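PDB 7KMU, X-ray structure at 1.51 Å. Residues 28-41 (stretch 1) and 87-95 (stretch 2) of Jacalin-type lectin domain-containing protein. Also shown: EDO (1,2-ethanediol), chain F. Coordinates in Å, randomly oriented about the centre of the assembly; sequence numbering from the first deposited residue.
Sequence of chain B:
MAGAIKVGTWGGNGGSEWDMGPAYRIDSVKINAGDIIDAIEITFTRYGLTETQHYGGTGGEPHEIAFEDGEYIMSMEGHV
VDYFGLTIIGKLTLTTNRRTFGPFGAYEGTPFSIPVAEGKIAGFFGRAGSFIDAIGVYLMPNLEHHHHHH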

# COMPACT_ATOMS: atom_id res chain seq x y z
N SER B 28 20.92 -7.29 0.43
CA SER B 28 20.63 -7.86 -0.87
C SER B 28 19.31 -8.61 -0.85
O SER B 28 18.82 -9.01 0.21
CB SER B 28 21.77 -8.77 -1.33
OG SER B 28 21.99 -9.81 -0.40
N VAL B 29 18.72 -8.78 -2.05
CA VAL B 29 17.48 -9.53 -2.21
C VAL B 29 17.67 -10.45 -3.41
O VAL B 29 18.16 -10.01 -4.45
CB VAL B 29 16.23 -8.60 -2.41
CG1 VAL B 29 14.98 -9.41 -2.79
CG2 VAL B 29 15.95 -7.77 -1.16
N LYS B 30 17.21 -11.71 -3.29
CA LYS B 30 17.21 -12.65 -4.40
C LYS B 30 15.78 -13.13 -4.58
O LYS B 30 15.15 -13.56 -3.62
CB LYS B 30 18.13 -13.84 -4.12
CG LYS B 30 18.20 -14.86 -5.27
CD LYS B 30 19.15 -16.02 -4.94
CE LYS B 30 18.52 -17.10 -4.09
NZ LYS B 30 19.48 -18.20 -3.81
N ILE B 31 15.25 -13.02 -5.81
CA ILE B 31 13.91 -13.51 -6.12
C ILE B 31 14.05 -14.65 -7.10
O ILE B 31 14.76 -14.51 -8.08
CB ILE B 31 13.00 -12.38 -6.70
CG1 ILE B 31 12.66 -11.34 -5.60
CG2 ILE B 31 11.71 -12.95 -7.37
CD1 ILE B 31 11.94 -10.02 -6.11
N ASN B 32 13.37 -15.78 -6.83
CA ASN B 32 13.31 -16.91 -7.76
C ASN B 32 11.94 -16.89 -8.38
O ASN B 32 10.92 -16.80 -7.66
CB ASN B 32 13.56 -18.24 -7.07
CG ASN B 32 15.02 -18.51 -6.84
OD1 ASN B 32 15.68 -17.85 -6.03
ND2 ASN B 32 15.57 -19.48 -7.57
N ALA B 33 11.90 -16.95 -9.71
CA ALA B 33 10.62 -16.87 -10.41
C ALA B 33 10.66 -17.61 -11.73
O ALA B 33 11.72 -17.72 -12.34
CB ALA B 33 10.28 -15.41 -10.68
N GLY B 34 9.50 -18.07 -12.14
CA GLY B 34 9.27 -18.71 -13.44
C GLY B 34 7.94 -18.18 -13.92
O GLY B 34 7.81 -16.97 -14.17
N ASP B 35 6.91 -19.03 -13.94
CA ASP B 35 5.55 -18.58 -14.22
C ASP B 35 5.12 -17.62 -13.09
O ASP B 35 4.40 -16.66 -13.34
CB ASP B 35 4.56 -19.77 -14.18
CG ASP B 35 4.60 -20.74 -15.34
OD1 ASP B 35 5.12 -20.37 -16.41
OD2 ASP B 35 4.09 -21.87 -15.18
N ILE B 36 5.52 -17.94 -11.84
CA ILE B 36 5.10 -17.18 -10.66
C ILE B 36 6.30 -16.89 -9.75
O ILE B 36 7.44 -17.18 -10.14
CB ILE B 36 3.93 -17.95 -9.93
CG1 ILE B 36 4.28 -19.44 -9.66
CG2 ILE B 36 2.64 -17.89 -10.77
CD1 ILE B 36 5.34 -19.70 -8.53
N ILE B 37 6.05 -16.33 -8.54
CA ILE B 37 7.13 -16.05 -7.59
C ILE B 37 7.32 -17.26 -6.67
O ILE B 37 6.49 -17.52 -5.80
CB ILE B 37 6.87 -14.74 -6.80
CG1 ILE B 37 6.62 -13.55 -7.75
CG2 ILE B 37 8.04 -14.47 -5.85
CD1 ILE B 37 7.79 -13.28 -8.82
N ASP B 38 8.40 -18.00 -6.89
CA ASP B 38 8.70 -19.20 -6.11
C ASP B 38 9.27 -18.87 -4.74
O ASP B 38 8.95 -19.54 -3.76
CB ASP B 38 9.74 -20.04 -6.85
CG ASP B 38 9.18 -20.63 -8.13
OD1 ASP B 38 9.26 -19.95 -9.18
OD2 ASP B 38 8.63 -21.75 -8.07
N ALA B 39 10.16 -17.87 -4.68
CA ALA B 39 10.84 -17.57 -3.44
C ALA B 39 11.41 -16.17 -3.39
O ALA B 39 11.68 -15.54 -4.42
CB ALA B 39 11.97 -18.58 -3.23
N ILE B 40 11.64 -15.70 -2.16
CA ILE B 40 12.32 -14.44 -1.90
C ILE B 40 13.30 -14.71 -0.78
O ILE B 40 12.96 -15.36 0.21
CB ILE B 40 11.36 -13.24 -1.63
CG1 ILE B 40 12.15 -11.89 -1.56
CG2 ILE B 40 10.46 -13.45 -0.39
CD1 ILE B 40 11.28 -10.59 -1.66
N GLU B 41 14.54 -14.27 -0.98
CA GLU B 41 15.59 -14.43 0.01
C GLU B 41 16.17 -13.06 0.29
O GLU B 41 16.46 -12.31 -0.65
CB GLU B 41 16.65 -15.40 -0.52
CG GLU B 41 17.76 -15.69 0.47
CD GLU B 41 18.85 -16.55 -0.14
OE1 GLU B 41 19.87 -15.97 -0.58
OE2 GLU B 41 18.68 -17.78 -0.18
N THR B 87 -4.05 -19.18 -4.84
CA THR B 87 -4.02 -17.72 -4.98
C THR B 87 -2.66 -17.31 -4.41
O THR B 87 -2.44 -17.44 -3.20
CB THR B 87 -5.19 -17.05 -4.23
OG1 THR B 87 -6.43 -17.55 -4.77
CG2 THR B 87 -5.18 -15.54 -4.35
N ILE B 88 -1.73 -16.87 -5.26
CA ILE B 88 -0.35 -16.57 -4.85
C ILE B 88 0.17 -15.30 -5.55
O ILE B 88 -0.55 -14.67 -6.33
CB ILE B 88 0.58 -17.80 -5.18
CG1 ILE B 88 0.67 -18.05 -6.70
CG2 ILE B 88 0.14 -19.10 -4.43
CD1 ILE B 88 1.73 -19.08 -7.10
N ILE B 89 1.44 -14.95 -5.31
CA ILE B 89 2.07 -13.81 -5.99
C ILE B 89 2.63 -14.33 -7.33
O ILE B 89 3.47 -15.24 -7.35
CB ILE B 89 3.16 -13.15 -5.10
CG1 ILE B 89 2.61 -12.75 -3.71
CG2 ILE B 89 3.81 -11.94 -5.83
CD1 ILE B 89 1.35 -11.80 -3.75
N GLY B 90 2.15 -13.75 -8.43
CA GLY B 90 2.55 -14.18 -9.76
C GLY B 90 3.59 -13.31 -10.43
O GLY B 90 4.29 -13.77 -11.33
N LYS B 91 3.68 -12.02 -10.00
CA LYS B 91 4.64 -11.05 -10.53
C LYS B 91 5.07 -10.15 -9.41
O LYS B 91 4.26 -9.83 -8.53
CB LYS B 91 4.01 -10.20 -11.64
CG LYS B 91 4.10 -10.83 -13.00
CD LYS B 91 3.77 -9.83 -14.11
CE LYS B 91 3.89 -10.53 -15.42
NZ LYS B 91 3.65 -9.61 -16.56
N LEU B 92 6.35 -9.74 -9.40
CA LEU B 92 6.86 -8.87 -8.36
C LEU B 92 8.00 -8.00 -8.89
O LEU B 92 8.85 -8.48 -9.64
CB LEU B 92 7.36 -9.72 -7.17
CG LEU B 92 7.65 -8.98 -5.86
CD1 LEU B 92 6.38 -8.30 -5.29
CD2 LEU B 92 8.23 -9.95 -4.82
N THR B 93 8.02 -6.73 -8.46
CA THR B 93 9.06 -5.76 -8.77
C THR B 93 9.38 -5.00 -7.49
O THR B 93 8.47 -4.69 -6.70
CB THR B 93 8.55 -4.74 -9.82
OG1 THR B 93 8.15 -5.39 -11.03
CG2 THR B 93 9.60 -3.67 -10.17
N LEU B 94 10.66 -4.68 -7.30
CA LEU B 94 11.11 -3.78 -6.23
C LEU B 94 11.81 -2.63 -6.92
O LEU B 94 12.66 -2.88 -7.80
CB LEU B 94 12.06 -4.43 -5.21
CG LEU B 94 11.52 -5.63 -4.43
CD1 LEU B 94 12.59 -6.22 -3.53
CD2 LEU B 94 10.30 -5.23 -3.58
N THR B 95 11.47 -1.39 -6.56
CA THR B 95 12.13 -0.23 -7.16
C THR B 95 12.86 0.52 -6.07
O THR B 95 12.32 0.72 -4.98
CB THR B 95 11.12 0.67 -7.88
OG1 THR B 95 10.37 -0.10 -8.83
CG2 THR B 95 11.81 1.85 -8.61
C1 EDO F . 19.89 -12.31 -0.76
O1 EDO F . 20.27 -13.30 0.16
C2 EDO F . 20.76 -12.47 -2.02
O2 EDO F . 22.12 -12.15 -1.74

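Two segments far apart in sequence meet as a β-hairpin laid across a single strand. Stretch 1 runs out along strand 28-33, turns through Gly-34, Asp-35 and Ile-36, and returns along strand 37-41; stretch 2 is strand throughout. Strands 37-41 and 87-95 cross at 80°, with their axes 6.8 Å apart at closest approach, so the backbones come together near the turn, and side chains fill the widening gap beyond it. The CA atoms of Ile-36 and Gly-90 lie 4.0 Å apart, whereas those of Val-29 and Leu-94 are separated by 9.5 Å.

At the narrow end one hydrogen bond joins the two stretches: Ile-37 N donates to Ile-89 O over 3.0 Å, at a nearly straight 162°. Beside it, Ile-36 CA approaches Gly-90 O at 3.6 Å in a CA-H...O contact, a weaker polar touch between the closely set main chains. Gly-90 presents bare backbone here, and 45 Å² of it is covered. A CB at this position would point away from stretch 1 and lie 3.9 Å from Ile-36 CG2.

Ile-37 is the principal bump. Its CA-to-CB bond points toward stretch 2, and 86 Å² of the residue is covered, the largest share of any residue here. With chi1 and chi2 both m, it lies along the strand it faces: CG1 is 3.8 Å from Ile-89 CG2 and 3.9 Å from Leu-92 CB, while CD1 comes within 3.9 Å of Leu-92 N. The hollow it fills is therefore lined by backbone as well as side chains, with Ile-37 CG1 also 4.0 Å from Lys-91 N. Ile-36 extends the apolar contact toward the start of stretch 2, its CG1 packing 3.6 Å from Ile-88 CD1. The branched isoleucines suit these places because they offer several carbon surfaces without a polar group to bury.

Farther from the turn, Leu-92 rests on the face of the hairpin, its CD2 3.9 Å from Ile-31 CD1 on one arm and, more loosely, 4.4 Å from Ile-40 CD1 on the other. Leu-94 continues the row where the backbones have diverged, its CD1 meeting Val-29 CG1 at 4.1 Å; here side-chain length spans the gap. Alternation along the strand keeps this layer greasy: Leu-92 and Leu-94 point toward the hairpin, while Lys-91 and Thr-93 point away.

The hairpin holds its own shape through backbone hydrogen bonds, including the pair Lys-30 N to Glu-41 O and Glu-41 N to Lys-30 O, both 2.8 Å. A 1,2-ethanediol, probably from the crystallisation liquor, bridges Ser-28 OG, 2.7 Å from its O2, and Glu-41 OE1, which accepts from its O1 at 2.8 Å. Across the two stretches 466 Å² is buried, mostly aliphatic packing anchored by one backbone hydrogen bond.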